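Long-range contacts in enoyl-CoA hydratase/isomerase family protein (Pseudomonas syringae pv. tomato, PDB 3OT6), which belongs to the enoyl-CoA hydratase/isomerase (crotonase) family and probably acts on an acyl-CoA thioester, though its exact reaction is not established: residues Asp6-His11 against Pro31-Ala36; Gly58-Gly63 against Gly103-Lys108; Ile97-Pro102 against Phe111-Ala116; Tyr118-Ala123 against Lys179-Glu184. One frame throughout, in Å; residues are numbered along the deposited sequence.

Interaction 1 (Asp6-His11 against Pro31-Ala36); sequences DLVSYH and PDVIIA
L7 and V8 face the first turns of the helix that starts at P31. Their segment changes form at this point: L7 closes a short helix, and V8 opens the strand that runs on past H11. The CA atoms of V8 and A36 lie 5.7 Å apart, and those of L7 and V33 are 6.2 Å apart. The CB atoms of L7 and V8 both point toward the helix.

The contact between the segments is apolar. L7 CD1 touches D32 and V33, while L7 CB meets A36. CD1 lies 3.5 Å from D32 CB, and the two side chains cross obliquely. The same methyl comes 3.9 Å from V33 CG2 and also passes close to V33 N. Further back, L7 CB is 4.1 Å from A36 CB. The A36 methyl thus takes contacts from both L7 and V8.

V8 touches the helix chiefly through CG2. Its CG1 is anti to the backbone N (chi1 172°), and CG2 sits beside that N. CG2 is 3.7 Å from A36 CB and 4.0 Å from V33 O. D32 stays at the exposed border, while V8, V33 and A36 are buried.

V8 O accepts a hydrogen bond from O4 of a bound MPD, probably from the crystallisation liquor. V8 also packs on F37 and A40 further along helix 31-46. V33 touches L21 of strand 16-21, the sheet neighbour of strand 8-13.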
loop_
_atom_site.group_PDB
_atom_site.type_symbol
_atom_site.label_atom_id
_atom_site.label_comp_id
_atom_site.label_asym_id
_atom_site.label_seq_id
_atom_site.Cartn_x
_atom_site.Cartn_y
_atom_site.Cartn_z
ATOM N N ASP A 6 -0.375 -15.106 -11.269
ATOM C CA ASP A 6 -1.292 -14.182 -11.938
ATOM C C ASP A 6 -1.846 -13.142 -10.971
ATOM O O ASP A 6 -1.975 -11.994 -11.371
ATOM C CB ASP A 6 -2.419 -14.898 -12.719
ATOM C CG ASP A 6 -1.877 -16.021 -13.667
ATOM O OD1 ASP A 6 -0.902 -15.749 -14.433
ATOM O OD2 ASP A 6 -2.413 -17.166 -13.615
ATOM N N LEU A 7 -2.156 -13.543 -9.727
ATOM C CA LEU A 7 -2.577 -12.635 -8.632
ATOM C C LEU A 7 -1.658 -11.394 -8.404
ATOM O O LEU A 7 -2.126 -10.228 -8.448
ATOM C CB LEU A 7 -2.694 -13.395 -7.300
ATOM C CG LEU A 7 -4.010 -14.092 -6.955
ATOM C CD1 LEU A 7 -4.075 -14.351 -5.458
ATOM C CD2 LEU A 7 -5.264 -13.336 -7.437
ATOM N N VAL A 8 -0.381 -11.653 -8.111
ATOM C CA VAL A 8 0.592 -10.613 -8.142
ATOM C C VAL A 8 1.666 -11.110 -9.126
ATOM O O VAL A 8 2.463 -11.993 -8.765
ATOM C CB VAL A 8 1.171 -10.339 -6.687
ATOM C CG1 VAL A 8 2.317 -9.399 -6.727
ATOM C CG2 VAL A 8 0.052 -9.861 -5.674
ATOM N N SER A 9 1.658 -10.620 -10.374
ATOM C CA SER A 9 2.704 -11.039 -11.328
ATOM C C SER A 9 4.060 -10.360 -11.002
ATOM O O SER A 9 4.100 -9.209 -10.516
ATOM C CB SER A 9 2.302 -10.727 -12.749
ATOM O OG SER A 9 2.266 -9.315 -12.877
ATOM N N TYR A 10 5.171 -11.053 -11.236
ATOM C CA TYR A 10 6.471 -10.446 -10.997
ATOM C C TYR A 10 7.242 -10.279 -12.295
ATOM O O TYR A 10 7.580 -11.223 -12.954
ATOM C CB TYR A 10 7.248 -11.322 -10.031
ATOM C CG TYR A 10 8.607 -10.805 -9.624
ATOM C CD1 TYR A 10 8.769 -10.060 -8.454
ATOM C CD2 TYR A 10 9.749 -11.106 -10.379
ATOM C CE1 TYR A 10 10.020 -9.586 -8.069
ATOM C CE2 TYR A 10 11.003 -10.636 -9.995
ATOM C CZ TYR A 10 11.123 -9.874 -8.849
ATOM O OH TYR A 10 12.341 -9.419 -8.458
ATOM N N HIS A 11 7.597 -9.080 -12.657
ATOM C CA HIS A 11 8.509 -8.996 -13.778
ATOM C C HIS A 11 9.715 -8.106 -13.464
ATOM O O HIS A 11 9.543 -6.996 -13.063
ATOM C CB HIS A 11 7.750 -8.619 -15.075
ATOM C CG HIS A 11 8.458 -7.592 -15.917
ATOM N ND1 HIS A 11 9.240 -7.929 -17.013
ATOM C CD2 HIS A 11 8.511 -6.229 -15.817
ATOM C CE1 HIS A 11 9.741 -6.816 -17.543
ATOM N NE2 HIS A 11 9.314 -5.772 -16.838
ATOM N N PRO A 31 -6.562 -13.322 1.437
ATOM C CA PRO A 31 -5.393 -14.081 1.986
ATOM C C PRO A 31 -4.365 -14.544 0.929
ATOM O O PRO A 31 -3.158 -14.432 1.151
ATOM C CB PRO A 31 -6.043 -15.248 2.701
ATOM C CG PRO A 31 -7.380 -14.643 3.216
ATOM C CD PRO A 31 -7.836 -13.729 2.088
ATOM N N ASP A 32 -4.839 -15.006 -0.212
ATOM C CA ASP A 32 -3.976 -15.424 -1.322
ATOM C C ASP A 32 -3.186 -14.244 -1.869
ATOM O O ASP A 32 -1.996 -14.364 -2.115
ATOM C CB ASP A 32 -4.841 -15.982 -2.456
ATOM C CG ASP A 32 -5.439 -17.370 -2.142
ATOM O OD1 ASP A 32 -5.131 -17.994 -1.098
ATOM O OD2 ASP A 32 -6.270 -17.825 -2.988
ATOM N N VAL A 33 -3.839 -13.085 -2.021
ATOM C CA VAL A 33 -3.138 -11.885 -2.470
ATOM C C VAL A 33 -1.952 -11.568 -1.593
ATOM O O VAL A 33 -0.898 -11.280 -2.108
ATOM C CB VAL A 33 -4.062 -10.689 -2.648
ATOM C CG1 VAL A 33 -3.276 -9.426 -2.827
ATOM C CG2 VAL A 33 -4.954 -10.906 -3.887
ATOM N N ILE A 34 -2.081 -11.714 -0.287
ATOM C CA ILE A 34 -0.994 -11.352 0.612
ATOM C C ILE A 34 0.172 -12.344 0.516
ATOM O O ILE A 34 1.337 -11.955 0.570
ATOM C CB ILE A 34 -1.509 -11.206 2.063
ATOM C CG1 ILE A 34 -2.508 -10.034 2.111
ATOM C CG2 ILE A 34 -0.349 -11.011 3.037
ATOM C CD1 ILE A 34 -3.308 -9.993 3.352
ATOM N N ILE A 35 -0.171 -13.629 0.394
ATOM C CA ILE A 35 0.786 -14.668 0.177
ATOM C C ILE A 35 1.531 -14.410 -1.161
ATOM O O ILE A 35 2.772 -14.459 -1.234
ATOM C CB ILE A 35 0.117 -16.016 0.157
ATOM C CG1 ILE A 35 -0.367 -16.378 1.579
ATOM C CG2 ILE A 35 1.144 -17.044 -0.287
ATOM C CD1 ILE A 35 -1.225 -17.597 1.637
ATOM N N ALA A 36 0.784 -14.100 -2.204
ATOM C CA ALA A 36 1.403 -13.771 -3.477
ATOM C C ALA A 36 2.356 -12.638 -3.257
ATOM O O ALA A 36 3.482 -12.739 -3.722
ATOM C CB ALA A 36 0.356 -13.413 -4.541
#

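Interaction 2 (Gly58-Gly63 against Gly103-Lys108); sequences GILSGG and GHAVAK
G58 and G103 start a parallel pairing that continues through I59 and H104. H104 N donates to G58 O at 3.1 Å. The N-H points almost straight at the oxygen (169°), but it lies well above the plane of the carbonyl. L60 N returns a bond to H104 O at 2.8 Å, nearly along the C=O axis. Past the corner at L60, V106 N donates to S61 O at 3.0 Å.

G103 has no side chain, and its CA comes within 3.4 Å of G58 O in a CA-H...O contact. I59 and H104 project from the same face. I59 CD1 touches H104 CB at 3.8 Å, the two side chains at a slant. L60 packs elsewhere: its CB is 4.0 Å from A105 CB, and its CD2 reaches the same methyl.

A second layer fixes the loop after the corner. G63 N donates to S61 OG at 3.1 Å, which makes an ST turn. S61 OG is also hydrogen-bonded to N27 O, and N27 ND2 binds L60 O. G63 has a positive phi (113°), at backbone angles that favour glycine.

In crotonase relatives, two backbone N-H groups form the oxyanion hole, one just after the first strand and one at the start of the helix after the second. The ends of these segments, near G63 and K108, lie close together and probably correspond to that region. A105 bonds through its backbone to G129 of strand 128-129, next in the small sheet. L60 and A105 both pack on L113 of helix 108-113.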
loop_
_atom_site.group_PDB
_atom_site.type_symbol
_atom_site.label_atom_id
_atom_site.label_comp_id
_atom_site.label_asym_id
_atom_site.label_seq_id
_atom_site.Cartn_x
_atom_site.Cartn_y
_atom_site.Cartn_z
ATOM N N GLY A 58 -7.422 1.658 -14.000
ATOM C CA GLY A 58 -8.476 2.271 -13.259
ATOM C C GLY A 58 -8.534 1.867 -11.802
ATOM O O GLY A 58 -9.351 2.403 -11.060
ATOM N N ILE A 59 -7.708 0.915 -11.359
ATOM C CA ILE A 59 -7.776 0.489 -9.958
ATOM C C ILE A 59 -6.457 -0.082 -9.345
ATOM O O ILE A 59 -5.908 -1.097 -9.843
ATOM C CB ILE A 59 -8.938 -0.504 -9.734
ATOM C CG1 ILE A 59 -9.064 -0.858 -8.275
ATOM C CG2 ILE A 59 -8.743 -1.765 -10.554
ATOM C CD1 ILE A 59 -10.341 -0.386 -7.674
ATOM N N LEU A 60 -5.999 0.537 -8.240
ATOM C CA LEU A 60 -4.968 -0.062 -7.382
ATOM C C LEU A 60 -5.557 -1.210 -6.559
ATOM O O LEU A 60 -5.147 -2.409 -6.723
ATOM C CB LEU A 60 -4.268 0.966 -6.485
ATOM C CG LEU A 60 -3.240 0.334 -5.504
ATOM C CD1 LEU A 60 -2.191 -0.457 -6.287
ATOM C CD2 LEU A 60 -2.571 1.409 -4.569
ATOM N N SER A 61 -6.522 -0.878 -5.697
ATOM C CA SER A 61 -7.234 -1.900 -4.946
ATOM C C SER A 61 -8.369 -1.244 -4.197
ATOM O O SER A 61 -8.214 -0.128 -3.713
ATOM C CB SER A 61 -6.325 -2.620 -3.974
ATOM O OG SER A 61 -7.074 -3.437 -3.128
ATOM N N GLY A 62 -9.514 -1.934 -4.115
ATOM C CA GLY A 62 -10.699 -1.423 -3.428
ATOM C C GLY A 62 -10.655 -1.872 -1.978
ATOM O O GLY A 62 -11.588 -1.624 -1.234
ATOM N N GLY A 63 -9.582 -2.555 -1.565
ATOM C CA GLY A 63 -9.428 -2.910 -0.159
ATOM C C GLY A 63 -9.522 -4.406 0.102
ATOM O O GLY A 63 -9.520 -5.182 -0.852
ATOM N N GLY A 103 -5.589 4.257 -10.645
ATOM C CA GLY A 103 -6.932 4.791 -10.576
ATOM C C GLY A 103 -7.375 4.974 -9.138
ATOM O O GLY A 103 -6.845 5.867 -8.409
ATOM N N HIS A 104 -8.364 4.170 -8.738
ATOM C CA HIS A 104 -8.935 4.174 -7.375
ATOM C C HIS A 104 -8.004 3.475 -6.394
ATOM O O HIS A 104 -7.352 2.468 -6.737
ATOM C CB HIS A 104 -10.262 3.380 -7.367
ATOM C CG HIS A 104 -11.347 3.996 -8.187
ATOM N ND1 HIS A 104 -11.868 3.387 -9.304
ATOM C CD2 HIS A 104 -12.002 5.173 -8.057
ATOM C CE1 HIS A 104 -12.794 4.165 -9.837
ATOM N NE2 HIS A 104 -12.892 5.257 -9.099
ATOM N N ALA A 105 -7.996 3.930 -5.151
ATOM C CA ALA A 105 -7.324 3.200 -4.075
ATOM C C ALA A 105 -8.105 3.442 -2.772
ATOM O O ALA A 105 -8.154 4.567 -2.261
ATOM C CB ALA A 105 -5.854 3.663 -3.964
ATOM N N VAL A 106 -8.776 2.416 -2.252
ATOM C CA VAL A 106 -9.767 2.637 -1.188
ATOM C C VAL A 106 -9.438 1.672 -0.081
ATOM O O VAL A 106 -9.087 0.512 -0.352
ATOM C CB VAL A 106 -11.190 2.371 -1.692
ATOM C CG1 VAL A 106 -12.252 2.486 -0.554
ATOM C CG2 VAL A 106 -11.567 3.311 -2.858
ATOM N N ALA A 107 -9.526 2.152 1.164
ATOM C CA ALA A 107 -9.399 1.327 2.393
ATOM C C ALA A 107 -7.991 0.690 2.332
ATOM O O ALA A 107 -7.050 1.439 2.055
ATOM C CB ALA A 107 -10.545 0.302 2.515
ATOM N N LYS A 108 -7.832 -0.636 2.543
ATOM C CA LYS A 108 -6.503 -1.281 2.478
ATOM C C LYS A 108 -5.801 -0.901 1.169
ATOM O O LYS A 108 -4.588 -0.691 1.158
ATOM C CB LYS A 108 -6.556 -2.817 2.666
ATOM C CG LYS A 108 -5.174 -3.523 2.772
ATOM C CD LYS A 108 -4.457 -3.203 4.128
ATOM C CE LYS A 108 -2.926 -3.606 4.204
ATOM N NZ LYS A 108 -2.369 -2.934 5.520
#

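Interaction 3 (Ile97-Pro102 against Phe111-Ala116); sequences IIVACP and FLLLSA
V99 meets L113 and A116 in the core of a crotonase fold. Strands 97-100 and 103-106 and helix 108-113 form one beta-beta-alpha turn of its spiral, and this contact brings the end of the helix back to the first strand.

The V99 side chain leaves the strand toward the helix. Its CB is 3.9 Å from L113 CD2. CG1 stands anti to the backbone N (chi1 175°) and comes closer to the same methyl, at 3.3 Å. The two side chains cross at about a right angle. The other branch, CG2, turns to A116 and lies 3.4 Å from its CB. It also passes 3.8 Å from L112 O. Each branch of V99 thus has its own partner residues.

C101 and I97 continue the contact along the strand. C101 CB rests on L113 CD2 at 3.8 Å. At the other end, A116 CB sits 3.5 Å from I97 O. All the touching residues are buried, and helix 186-197 covers the other face of the strand. Just before A116, S115 OG donates a hydrogen bond to F111 O at 2.8 Å.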
loop_
_atom_site.group_PDB
_atom_site.type_symbol
_atom_site.label_atom_id
_atom_site.label_comp_id
_atom_site.label_asym_id
_atom_site.label_seq_id
_atom_site.Cartn_x
_atom_site.Cartn_y
_atom_site.Cartn_z
ATOM N N ILE A 97 10.377 1.074 -2.390
ATOM C CA ILE A 97 9.104 0.682 -2.966
ATOM C C ILE A 97 8.318 1.891 -3.518
ATOM O O ILE A 97 8.033 2.884 -2.791
ATOM C CB ILE A 97 8.271 -0.131 -1.987
ATOM C CG1 ILE A 97 9.057 -1.364 -1.534
ATOM C CG2 ILE A 97 6.958 -0.619 -2.671
ATOM C CD1 ILE A 97 8.305 -2.240 -0.536
ATOM N N ILE A 98 8.019 1.814 -4.822
ATOM C CA ILE A 98 7.179 2.771 -5.522
ATOM C C ILE A 98 5.813 2.146 -5.646
ATOM O O ILE A 98 5.668 0.948 -5.971
ATOM C CB ILE A 98 7.727 3.090 -6.918
ATOM C CG1 ILE A 98 9.171 3.573 -6.825
ATOM C CG2 ILE A 98 6.918 4.172 -7.611
ATOM C CD1 ILE A 98 9.891 3.769 -8.258
ATOM N N VAL A 99 4.793 2.917 -5.328
ATOM C CA VAL A 99 3.433 2.451 -5.613
ATOM C C VAL A 99 2.935 3.353 -6.707
ATOM O O VAL A 99 2.970 4.615 -6.576
ATOM C CB VAL A 99 2.486 2.472 -4.366
ATOM C CG1 VAL A 99 1.038 2.080 -4.777
ATOM C CG2 VAL A 99 3.024 1.519 -3.325
ATOM N N ALA A 100 2.539 2.710 -7.794
ATOM C CA ALA A 100 2.070 3.387 -8.986
ATOM C C ALA A 100 0.578 3.105 -9.065
ATOM O O ALA A 100 0.163 1.993 -9.499
ATOM C CB ALA A 100 2.774 2.834 -10.213
ATOM N N CYS A 101 -0.241 4.080 -8.686
ATOM C CA CYS A 101 -1.642 3.789 -8.520
ATOM C C CYS A 101 -2.404 4.114 -9.808
ATOM O O CYS A 101 -2.446 5.272 -10.194
ATOM C CB CYS A 101 -2.190 4.538 -7.298
ATOM S SG CYS A 101 -3.968 4.672 -7.303
ATOM N N PRO A 102 -2.979 3.087 -10.498
ATOM C CA PRO A 102 -3.582 3.394 -11.820
ATOM C C PRO A 102 -5.040 3.929 -11.811
ATOM O O PRO A 102 -5.633 4.089 -12.868
ATOM C CB PRO A 102 -3.422 2.080 -12.622
ATOM C CG PRO A 102 -3.091 1.016 -11.649
ATOM C CD PRO A 102 -2.999 1.634 -10.244
ATOM N N PHE A 111 -4.150 2.045 2.071
ATOM C CA PHE A 111 -3.046 1.731 2.949
ATOM C C PHE A 111 -1.779 1.292 2.240
ATOM O O PHE A 111 -0.675 1.477 2.753
ATOM C CB PHE A 111 -3.439 0.772 4.038
ATOM C CG PHE A 111 -4.279 1.435 5.099
ATOM C CD1 PHE A 111 -3.788 2.557 5.798
ATOM C CD2 PHE A 111 -5.552 0.986 5.388
ATOM C CE1 PHE A 111 -4.583 3.199 6.808
ATOM C CE2 PHE A 111 -6.333 1.605 6.345
ATOM C CZ PHE A 111 -5.871 2.719 7.058
ATOM N N LEU A 112 -1.907 0.734 1.052
ATOM C CA LEU A 112 -0.708 0.329 0.348
ATOM C C LEU A 112 0.113 1.563 0.007
ATOM O O LEU A 112 1.348 1.469 0.050
ATOM C CB LEU A 112 -1.001 -0.449 -0.934
ATOM C CG LEU A 112 -1.744 -1.759 -0.807
ATOM C CD1 LEU A 112 -1.903 -2.340 -2.258
ATOM C CD2 LEU A 112 -0.962 -2.663 0.062
ATOM N N LEU A 113 -0.541 2.682 -0.353
ATOM C CA LEU A 113 0.171 3.955 -0.651
ATOM C C LEU A 113 0.884 4.590 0.574
ATOM O O LEU A 113 1.844 5.390 0.429
ATOM C CB LEU A 113 -0.762 4.992 -1.293
ATOM C CG LEU A 113 -1.574 4.600 -2.551
ATOM C CD1 LEU A 113 -2.841 5.465 -2.621
ATOM C CD2 LEU A 113 -0.677 4.754 -3.787
ATOM N N LEU A 114 0.378 4.272 1.760
ATOM C CA LEU A 114 0.925 4.728 2.998
ATOM C C LEU A 114 2.055 3.793 3.490
ATOM O O LEU A 114 2.619 4.014 4.565
ATOM C CB LEU A 114 -0.206 4.851 4.038
ATOM C CG LEU A 114 -1.326 5.850 3.650
ATOM C CD1 LEU A 114 -2.249 6.209 4.822
ATOM C CD2 LEU A 114 -0.788 7.145 3.028
ATOM N N SER A 115 2.418 2.785 2.695
ATOM C CA SER A 115 3.364 1.785 3.139
ATOM C C SER A 115 4.637 1.796 2.266
ATOM O O SER A 115 5.403 0.869 2.308
ATOM C CB SER A 115 2.717 0.413 3.001
ATOM O OG SER A 115 1.594 0.327 3.844
ATOM N N ALA A 116 4.851 2.818 1.463
ATOM C CA ALA A 116 5.809 2.747 0.382
ATOM C C ALA A 116 6.758 3.953 0.511
ATOM O O ALA A 116 6.547 4.873 1.344
ATOM C CB ALA A 116 5.047 2.830 -0.973
#

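Interaction 4 (Tyr118-Ala123 against Lys179-Glu184); sequences YRIGVA and KVVSVE
Y118 presents the edge of its ring to K179 and to I120. K179 CB lies at the edge near the ring plane, and I120 CG1 at the edge in plane. Y118 OH is 3.4 Å from K179 CE. The lysine chain leaves with CG anti to the backbone N and bends at chi3 (-81°), which brings CE to the hydroxyl.

The backbones pair in parallel. G121 N donates to K179 O at 2.8 Å, and V181 N donates to G121 O at 3.1 Å. A123 N completes the run with a bond of 2.7 Å to V181 O. K179 N makes a weak, bent hydrogen bond to R119 O. R119 NH2 forms a salt bridge with D178.

I120, V122, K179 and V181 share one face. There I120 CG2 meets V181 CG2 at 4.1 Å. V180 lies on the other face, and its CG1 packs against A123 N at 3.6 Å. V122 CG2 also touches V183 CG2, just past strand 179-181, and a water links A123 O to V183 N. L186 and V193 cover I120. Strand 179-181 is outermost in the main sheet, and its parallel pairing extends the parallel strands of the crotonase spiral.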
loop_
_atom_site.group_PDB
_atom_site.type_symbol
_atom_site.label_atom_id
_atom_site.label_comp_id
_atom_site.label_asym_id
_atom_site.label_seq_id
_atom_site.Cartn_x
_atom_site.Cartn_y
_atom_site.Cartn_z
ATOM N N TYR A 118 7.662 6.008 -2.297
ATOM C CA TYR A 118 7.305 7.004 -3.270
ATOM C C TYR A 118 5.943 6.542 -3.853
ATOM O O TYR A 118 5.747 5.316 -4.130
ATOM C CB TYR A 118 8.382 7.109 -4.425
ATOM C CG TYR A 118 8.201 8.419 -5.170
ATOM C CD1 TYR A 118 8.901 9.555 -4.770
ATOM C CD2 TYR A 118 7.244 8.553 -6.165
ATOM C CE1 TYR A 118 8.696 10.797 -5.374
ATOM C CE2 TYR A 118 7.010 9.826 -6.811
ATOM C CZ TYR A 118 7.737 10.932 -6.388
ATOM O OH TYR A 118 7.556 12.186 -6.920
ATOM N N ARG A 119 5.021 7.477 -4.094
ATOM C CA ARG A 119 3.675 7.086 -4.568
ATOM C C ARG A 119 3.270 7.928 -5.722
ATOM O O ARG A 119 3.337 9.129 -5.641
ATOM C CB ARG A 119 2.623 7.238 -3.457
ATOM C CG ARG A 119 2.748 6.232 -2.302
ATOM C CD ARG A 119 3.708 6.666 -1.196
ATOM N NE ARG A 119 3.698 8.124 -1.022
ATOM C CZ ARG A 119 2.868 8.787 -0.200
ATOM N NH1 ARG A 119 2.019 8.120 0.604
ATOM N NH2 ARG A 119 2.902 10.130 -0.171
ATOM N N ILE A 120 2.791 7.320 -6.788
ATOM C CA ILE A 120 2.350 8.080 -7.983
ATOM C C ILE A 120 0.965 7.674 -8.357
ATOM O O ILE A 120 0.655 6.461 -8.435
ATOM C CB ILE A 120 3.250 7.805 -9.225
ATOM C CG1 ILE A 120 4.716 8.030 -8.854
ATOM C CG2 ILE A 120 2.834 8.725 -10.407
ATOM C CD1 ILE A 120 5.720 7.759 -10.038
ATOM N N GLY A 121 0.117 8.654 -8.581
ATOM C CA GLY A 121 -1.262 8.341 -8.963
ATOM C C GLY A 121 -1.581 8.913 -10.330
ATOM O O GLY A 121 -0.752 9.589 -10.911
ATOM N N VAL A 122 -2.779 8.658 -10.840
ATOM C CA VAL A 122 -3.154 9.145 -12.197
ATOM C C VAL A 122 -4.349 10.061 -12.088
ATOM O O VAL A 122 -5.251 9.790 -11.281
ATOM C CB VAL A 122 -3.371 7.979 -13.239
ATOM C CG1 VAL A 122 -2.068 7.266 -13.450
ATOM C CG2 VAL A 122 -4.390 6.984 -12.750
ATOM N N ALA A 123 -4.338 11.156 -12.847
ATOM C CA ALA A 123 -5.497 12.090 -12.955
ATOM C C ALA A 123 -6.745 11.431 -13.556
ATOM O O ALA A 123 -6.651 10.605 -14.486
ATOM C CB ALA A 123 -5.102 13.293 -13.832
ATOM N N LYS A 179 2.859 12.368 -6.427
ATOM C CA LYS A 179 2.838 12.873 -7.786
ATOM C C LYS A 179 1.620 12.357 -8.515
ATOM O O LYS A 179 1.227 11.179 -8.362
ATOM C CB LYS A 179 4.134 12.455 -8.550
ATOM C CG LYS A 179 4.364 13.093 -9.905
ATOM C CD LYS A 179 5.611 12.475 -10.627
ATOM C CE LYS A 179 6.953 13.057 -10.139
ATOM N NZ LYS A 179 6.945 14.597 -10.095
ATOM N N VAL A 180 1.039 13.255 -9.311
ATOM C CA VAL A 180 -0.099 12.956 -10.191
ATOM C C VAL A 180 0.307 13.187 -11.678
ATOM O O VAL A 180 0.779 14.290 -12.065
ATOM C CB VAL A 180 -1.370 13.750 -9.773
ATOM C CG1 VAL A 180 -2.527 13.542 -10.784
ATOM C CG2 VAL A 180 -1.815 13.346 -8.361
ATOM N N VAL A 181 0.181 12.123 -12.468
ATOM C CA VAL A 181 0.428 12.185 -13.899
ATOM C C VAL A 181 -0.819 11.684 -14.645
ATOM O O VAL A 181 -1.869 11.350 -14.006
ATOM C CB VAL A 181 1.697 11.380 -14.284
ATOM C CG1 VAL A 181 2.950 11.880 -13.481
ATOM C CG2 VAL A 181 1.512 9.904 -14.110
ATOM N N SER A 182 -0.753 11.599 -15.971
ATOM C CA SER A 182 -1.957 11.117 -16.717
ATOM C C SER A 182 -1.958 9.599 -16.761
ATOM O O SER A 182 -0.913 8.961 -16.510
ATOM C CB SER A 182 -2.014 11.684 -18.135
ATOM O OG SER A 182 -1.101 10.972 -18.952
ATOM N N VAL A 183 -3.111 9.008 -17.053
ATOM C CA VAL A 183 -3.194 7.555 -17.123
ATOM C C VAL A 183 -2.064 6.977 -18.001
ATOM O O VAL A 183 -1.536 5.892 -17.721
ATOM C CB VAL A 183 -4.594 7.087 -17.599
ATOM C CG1 VAL A 183 -4.600 5.577 -17.876
ATOM C CG2 VAL A 183 -5.630 7.389 -16.519
ATOM N N GLU A 184 -1.674 7.730 -19.042
ATOM C CA GLU A 184 -0.683 7.257 -20.031
ATOM C C GLU A 184 0.741 7.455 -19.525
ATOM O O GLU A 184 1.595 6.610 -19.739
ATOM C CB GLU A 184 -0.892 7.911 -21.426
ATOM C CG GLU A 184 -2.297 7.638 -22.012
ATOM C CD GLU A 184 -3.369 8.605 -21.437
ATOM O OE1 GLU A 184 -3.010 9.760 -21.032
ATOM O OE2 GLU A 184 -4.565 8.202 -21.394
HETATM O O HOH W 1 -5.398 11.106 -17.166
#

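Interactions 2, 3 and 4 form one connected block. L60 CD2 of interaction 2 packs on V99 CG1 of interaction 3 at 3.7 Å, and their centres are 10 Å apart. Interaction 3 joins interaction 4 through the main sheet: I120 N probably donates to V99 O at 2.7 Å. Interaction 2 also touches interaction 4, where G103 N is 3.6 Å from V122 CG2. Interaction 1 stands apart near the other border of the main sheet, its nearest atoms about 6 Å from interaction 2 and about 15 Å from interaction 4. By analogy with crotonase relatives, interaction 2 probably lies nearest the catalytic site. The bound MPD lies instead beside interaction 1.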